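Local coordinates for yncA (Salmonella typhimurium, PDB 3DR8), which binds acetyl-CoA as its cofactor and probably transfers the acetyl group to an acceptor, as a GNAT-family acetyltransferase, at the acetyl coenzyme *a site. Coordinates in Å, arbitrary orientation; residue numbers count along the deposited sequence, not the author numbering.

The acetyl coenzyme *a site. Residues 30, 86-90, 95-101, 121-123, 127-130, 132-134, 136. With ACO (acetyl coenzyme *a), chain B.
Two bonds grip O5A, a pyrophosphate oxygen of acetyl-CoA: Gly100 N, in the first turn of helix 99-113, at 2.8 Å, and water 1, which Lys97 N and Leu99 N hold in place. This is the pyrophosphate-binding loop of the GNAT fold, Gln-Gly-Lys-Gly-Leu-Gly, whose backbone N-H groups also reach O4A (Gly96) and O1A (Gly98), with Arg101 N next on O2A, so the helix start would stabilise the charge. Gln95 runs extended beside the pantetheine hydroxyl OAP, and its amide NE2 bonds Val90 O almost straight (2.7 Å, 173° at H), the acceptor in the amide plane though NE2 lies above the carbonyl plane. The pantetheine follows strand 83-90 much as an added strand would, with Val90 N on O9P at 2.9 Å. Val88 N bonds the acetyl oxygen O at 3.1 Å and could polarise the thioester. From the opposite side Asn127, CG anti to its backbone N (chi1 -166°), sends ND2 to the carbonyl O5P at 2.7 Å, while its OD1 accepts Ser130 N. The acetyl CH3 lies against Ala121 CB, His86 CE1 and the NE2-CE1 side of His134; Ser130 O holds the latter ring by ND1. Ala129 CB caps the five-membered adenine ring, 3.7 Å from its centroid. At the 3'-phosphate, Arg132, bent at chi2 (-74°), lays a guanidinium face against O9A, a salt bridge without an N-H aimed at the oxygen, which accepts Ser136 OG at 2.5 Å.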
loop_
_atom_site.group_PDB
_atom_site.type_symbol
_atom_site.label_atom_id
_atom_site.label_comp_id
_atom_site.label_asym_id
_atom_site.label_seq_id
_atom_site.Cartn_x
_atom_site.Cartn_y
_atom_site.Cartn_z
ATOM N N ALA A 30 10.568 10.820 -4.831
ATOM C CA ALA A 30 10.731 9.394 -4.636
ATOM C C ALA A 30 10.099 8.923 -3.312
ATOM O O ALA A 30 9.699 7.756 -3.177
ATOM C CB ALA A 30 12.196 9.026 -4.686
ATOM N N HIS A 86 10.801 -2.680 -1.527
ATOM C CA HIS A 86 12.185 -2.272 -1.323
ATOM C C HIS A 86 12.447 -0.826 -1.723
ATOM O O HIS A 86 11.622 -0.150 -2.368
ATOM C CB HIS A 86 13.115 -3.193 -2.120
ATOM C CG HIS A 86 12.884 -3.100 -3.593
ATOM N ND1 HIS A 86 13.582 -2.225 -4.393
ATOM C CD2 HIS A 86 11.954 -3.680 -4.384
ATOM C CE1 HIS A 86 13.132 -2.312 -5.632
ATOM N NE2 HIS A 86 12.143 -3.187 -5.652
ATOM N N SER A 87 13.622 -0.353 -1.347
ATOM C CA SER A 87 14.038 0.952 -1.790
ATOM C C SER A 87 15.558 1.004 -1.966
ATOM O O SER A 87 16.298 0.262 -1.313
ATOM C CB SER A 87 13.557 1.997 -0.790
ATOM O OG SER A 87 14.078 1.735 0.489
ATOM N N VAL A 88 15.999 1.897 -2.854
ATOM C CA VAL A 88 17.391 2.047 -3.163
ATOM C C VAL A 88 17.610 3.545 -3.198
ATOM O O VAL A 88 16.900 4.223 -3.918
ATOM C CB VAL A 88 17.759 1.445 -4.574
ATOM C CG1 VAL A 88 19.298 1.582 -4.869
ATOM C CG2 VAL A 88 17.334 -0.018 -4.714
ATOM N N TYR A 89 18.570 4.070 -2.422
ATOM C CA TYR A 89 18.950 5.494 -2.552
ATOM C C TYR A 89 20.449 5.698 -2.614
ATOM O O TYR A 89 21.176 5.384 -1.666
ATOM C CB TYR A 89 18.405 6.372 -1.424
ATOM C CG TYR A 89 16.949 6.265 -1.229
ATOM C CD1 TYR A 89 16.063 7.090 -1.922
ATOM C CD2 TYR A 89 16.441 5.323 -0.345
ATOM C CE1 TYR A 89 14.682 6.960 -1.749
ATOM C CE2 TYR A 89 15.087 5.185 -0.160
ATOM C CZ TYR A 89 14.218 5.994 -0.851
ATOM O OH TYR A 89 12.878 5.809 -0.595
ATOM N N VAL A 90 20.897 6.279 -3.719
ATOM C CA VAL A 90 22.310 6.564 -3.906
ATOM C C VAL A 90 22.528 8.063 -3.624
ATOM O O VAL A 90 21.733 8.920 -4.059
ATOM C CB VAL A 90 22.759 6.159 -5.327
ATOM C CG1 VAL A 90 24.200 6.586 -5.581
ATOM C CG2 VAL A 90 22.558 4.643 -5.544
ATOM N N GLN A 95 25.419 9.200 -7.970
ATOM C CA GLN A 95 24.435 8.663 -8.898
ATOM C C GLN A 95 24.998 8.570 -10.306
ATOM O O GLN A 95 25.947 9.281 -10.663
ATOM C CB GLN A 95 23.137 9.477 -8.902
ATOM C CG GLN A 95 22.312 9.225 -7.643
ATOM C CD GLN A 95 21.261 10.264 -7.426
ATOM O OE1 GLN A 95 20.854 10.971 -8.355
ATOM N NE2 GLN A 95 20.797 10.376 -6.178
ATOM N N GLY A 96 24.417 7.652 -11.085
ATOM C CA GLY A 96 24.786 7.493 -12.486
ATOM C C GLY A 96 26.114 6.771 -12.625
ATOM O O GLY A 96 26.786 6.932 -13.614
ATOM N N LYS A 97 26.515 6.001 -11.613
ATOM C CA LYS A 97 27.825 5.314 -11.660
ATOM C C LYS A 97 27.743 3.791 -11.450
ATOM O O LYS A 97 28.739 3.137 -11.127
ATOM C CB LYS A 97 28.831 5.993 -10.723
ATOM C CG LYS A 97 28.987 7.482 -11.072
ATOM C CD LYS A 97 30.111 8.158 -10.325
ATOM C CE LYS A 97 30.396 9.564 -10.920
ATOM N NZ LYS A 97 30.896 9.537 -12.305
ATOM N N GLY A 98 26.540 3.247 -11.637
ATOM C CA GLY A 98 26.310 1.797 -11.473
ATOM C C GLY A 98 26.077 1.300 -10.058
ATOM O O GLY A 98 25.877 0.097 -9.858
ATOM N N LEU A 99 26.081 2.204 -9.069
ATOM C CA LEU A 99 25.878 1.811 -7.665
ATOM C C LEU A 99 24.460 1.280 -7.418
ATOM O O LEU A 99 24.279 0.366 -6.616
ATOM C CB LEU A 99 26.174 2.958 -6.687
ATOM C CG LEU A 99 27.609 3.523 -6.650
ATOM C CD1 LEU A 99 27.787 4.610 -5.579
ATOM C CD2 LEU A 99 28.642 2.425 -6.438
ATOM N N GLY A 100 23.475 1.882 -8.082
ATOM C CA GLY A 100 22.074 1.459 -7.934
ATOM C C GLY A 100 21.842 0.016 -8.357
ATOM O O GLY A 100 21.152 -0.749 -7.680
ATOM N N ARG A 101 22.407 -0.336 -9.498
ATOM C CA ARG A 101 22.383 -1.705 -9.964
ATOM C C ARG A 101 23.151 -2.661 -9.046
ATOM O O ARG A 101 22.708 -3.779 -8.819
ATOM C CB ARG A 101 22.979 -1.767 -11.358
ATOM C CG ARG A 101 22.762 -3.088 -12.042
ATOM C CD ARG A 101 23.384 -3.103 -13.418
ATOM N NE ARG A 101 23.532 -4.498 -13.829
ATOM C CZ ARG A 101 22.528 -5.245 -14.283
ATOM N NH1 ARG A 101 21.316 -4.714 -14.434
ATOM N NH2 ARG A 101 22.754 -6.504 -14.640
ATOM N N ALA A 121 8.346 -2.583 -6.339
ATOM C CA ALA A 121 8.907 -1.210 -6.428
ATOM C C ALA A 121 7.788 -0.172 -6.638
ATOM O O ALA A 121 7.058 -0.216 -7.641
ATOM C CB ALA A 121 9.935 -1.126 -7.541
ATOM N N GLY A 122 7.652 0.761 -5.700
ATOM C CA GLY A 122 6.752 1.905 -5.876
ATOM C C GLY A 122 7.549 3.077 -6.438
ATOM O O GLY A 122 8.303 3.728 -5.712
ATOM N N ILE A 123 7.412 3.352 -7.735
ATOM C CA ILE A 123 8.270 4.356 -8.388
ATOM C C ILE A 123 7.410 5.527 -8.932
ATOM O O ILE A 123 6.392 5.260 -9.628
ATOM C CB ILE A 123 9.069 3.678 -9.544
ATOM C CG1 ILE A 123 9.760 2.397 -9.033
ATOM C CG2 ILE A 123 10.078 4.655 -10.168
ATOM C CD1 ILE A 123 10.416 1.614 -10.134
ATOM N N ASN A 127 10.329 9.007 -12.820
ATOM C CA ASN A 127 11.670 8.546 -12.416
ATOM C C ASN A 127 12.230 7.552 -13.427
ATOM O O ASN A 127 12.180 6.349 -13.202
ATOM C CB ASN A 127 11.603 7.928 -11.026
ATOM C CG ASN A 127 12.986 7.729 -10.386
ATOM O OD1 ASN A 127 14.029 7.867 -11.025
ATOM N ND2 ASN A 127 12.977 7.355 -9.118
ATOM N N ALA A 128 12.750 8.064 -14.546
ATOM C CA ALA A 128 13.120 7.205 -15.682
ATOM C C ALA A 128 14.302 6.320 -15.305
ATOM O O ALA A 128 14.352 5.148 -15.693
ATOM C CB ALA A 128 13.436 8.027 -16.908
ATOM N N ALA A 129 15.223 6.885 -14.532
ATOM C CA ALA A 129 16.400 6.167 -14.007
ATOM C C ALA A 129 16.024 4.947 -13.165
ATOM O O ALA A 129 16.641 3.877 -13.303
ATOM C CB ALA A 129 17.246 7.103 -13.168
ATOM N N SER A 130 15.057 5.112 -12.262
ATOM C CA SER A 130 14.631 3.993 -11.436
ATOM C C SER A 130 13.861 2.981 -12.288
ATOM O O SER A 130 14.038 1.778 -12.150
ATOM C CB SER A 130 13.793 4.448 -10.224
ATOM O OG SER A 130 13.430 3.298 -9.463
ATOM N N ARG A 132 14.275 2.310 -15.409
ATOM C CA ARG A 132 15.251 1.631 -16.246
ATOM C C ARG A 132 16.090 0.674 -15.417
ATOM O O ARG A 132 16.332 -0.446 -15.816
ATOM C CB ARG A 132 16.160 2.670 -16.924
ATOM C CG ARG A 132 16.615 2.246 -18.304
ATOM C CD ARG A 132 17.654 1.172 -18.194
ATOM N NE ARG A 132 17.822 0.379 -19.412
ATOM C CZ ARG A 132 18.847 0.495 -20.257
ATOM N NH1 ARG A 132 19.822 1.381 -20.032
ATOM N NH2 ARG A 132 18.913 -0.289 -21.324
ATOM N N LEU A 133 16.550 1.133 -14.266
ATOM C CA LEU A 133 17.258 0.281 -13.262
ATOM C C LEU A 133 16.544 -1.049 -12.985
ATOM O O LEU A 133 17.160 -2.155 -13.063
ATOM C CB LEU A 133 17.420 1.064 -11.949
ATOM C CG LEU A 133 17.944 0.298 -10.722
ATOM C CD1 LEU A 133 19.364 -0.229 -10.949
ATOM C CD2 LEU A 133 17.864 1.136 -9.511
ATOM N N HIS A 134 15.256 -0.934 -12.665
ATOM C CA HIS A 134 14.421 -2.092 -12.366
ATOM C C HIS A 134 14.195 -2.985 -13.578
ATOM O O HIS A 134 14.357 -4.203 -13.465
ATOM C CB HIS A 134 13.115 -1.663 -11.679
ATOM C CG HIS A 134 13.321 -1.190 -10.273
ATOM N ND1 HIS A 134 13.806 0.067 -9.980
ATOM C CD2 HIS A 134 13.174 -1.827 -9.081
ATOM C CE1 HIS A 134 13.935 0.194 -8.667
ATOM N NE2 HIS A 134 13.544 -0.938 -8.098
ATOM N N SER A 136 16.143 -3.386 -16.045
ATOM C CA SER A 136 17.406 -4.057 -16.323
ATOM C C SER A 136 17.730 -5.188 -15.357
ATOM O O SER A 136 18.578 -6.030 -15.673
ATOM C CB SER A 136 18.560 -3.069 -16.379
ATOM O OG SER A 136 18.534 -2.405 -17.625
HETATM N N1A ACO B . 16.980 8.533 -17.782
HETATM C C2A ACO B . 16.841 7.232 -18.107
HETATM N N3A ACO B . 17.702 6.310 -17.621
HETATM C C4A ACO B . 18.718 6.676 -16.798
HETATM C C5A ACO B . 18.876 7.996 -16.450
HETATM C C6A ACO B . 17.987 8.928 -16.947
HETATM N N6A ACO B . 18.174 10.223 -16.586
HETATM N N7A ACO B . 19.945 8.094 -15.639
HETATM C C8A ACO B . 20.444 6.848 -15.468
HETATM N N9A ACO B . 19.701 6.004 -16.196
HETATM C C1B ACO B . 19.864 4.537 -16.265
HETATM C C2B ACO B . 21.262 4.003 -16.524
HETATM O O2B ACO B . 21.600 4.070 -17.927
HETATM C C3B ACO B . 21.084 2.587 -15.972
HETATM O O3B ACO B . 20.508 1.707 -16.938
HETATM P P3B ACO B . 20.965 0.154 -16.948
HETATM O O7A ACO B . 20.827 -0.377 -15.524
HETATM O O8A ACO B . 22.418 0.267 -17.360
HETATM O O9A ACO B . 20.087 -0.473 -17.995
HETATM C C4B ACO B . 20.062 2.720 -14.845
HETATM O O4B ACO B . 19.511 4.023 -14.975
HETATM C C5B ACO B . 20.635 2.532 -13.437
HETATM O O5B ACO B . 21.870 3.228 -13.347
HETATM P P1A ACO B . 22.759 3.272 -12.020
HETATM O O1A ACO B . 23.888 4.246 -12.290
HETATM O O2A ACO B . 23.015 1.896 -11.447
HETATM O O3A ACO B . 21.725 4.038 -11.041
HETATM P P2A ACO B . 22.077 4.975 -9.801
HETATM O O4A ACO B . 21.977 6.410 -10.234
HETATM O O5A ACO B . 23.255 4.529 -8.970
HETATM O O6A ACO B . 20.780 4.597 -8.905
HETATM C CBP ACO B . 18.623 5.462 -8.341
HETATM C CCP ACO B . 19.446 4.749 -9.394
HETATM C CDP ACO B . 17.247 5.756 -8.922
HETATM C CEP ACO B . 18.472 4.506 -7.163
HETATM C CAP ACO B . 19.377 6.740 -7.909
HETATM O OAP ACO B . 19.614 7.689 -8.990
HETATM C C9P ACO B . 18.753 7.554 -6.801
HETATM O O9P ACO B . 19.151 7.469 -5.654
HETATM N N8P ACO B . 17.803 8.449 -7.130
HETATM C C7P ACO B . 17.083 9.360 -6.244
HETATM C C6P ACO B . 16.191 8.565 -5.252
HETATM C C5P ACO B . 15.323 7.523 -6.000
HETATM O O5P ACO B . 14.601 7.822 -6.971
HETATM N N4P ACO B . 15.368 6.264 -5.548
HETATM C C3P ACO B . 14.625 5.131 -6.134
HETATM C C2P ACO B . 13.163 5.228 -5.688
HETATM S S1P ACO B . 12.149 3.906 -6.304
HETATM C C ACO B . 12.854 2.385 -5.714
HETATM O O ACO B . 13.488 2.668 -4.459
HETATM C CH3 ACO B . 11.842 1.233 -5.622
HETATM O O HOH W 1 25.887 5.227 -9.109
HETATM O O HOH W 2 16.481 9.076 -9.655
HETATM O O HOH W 3 19.957 -2.522 -13.513
#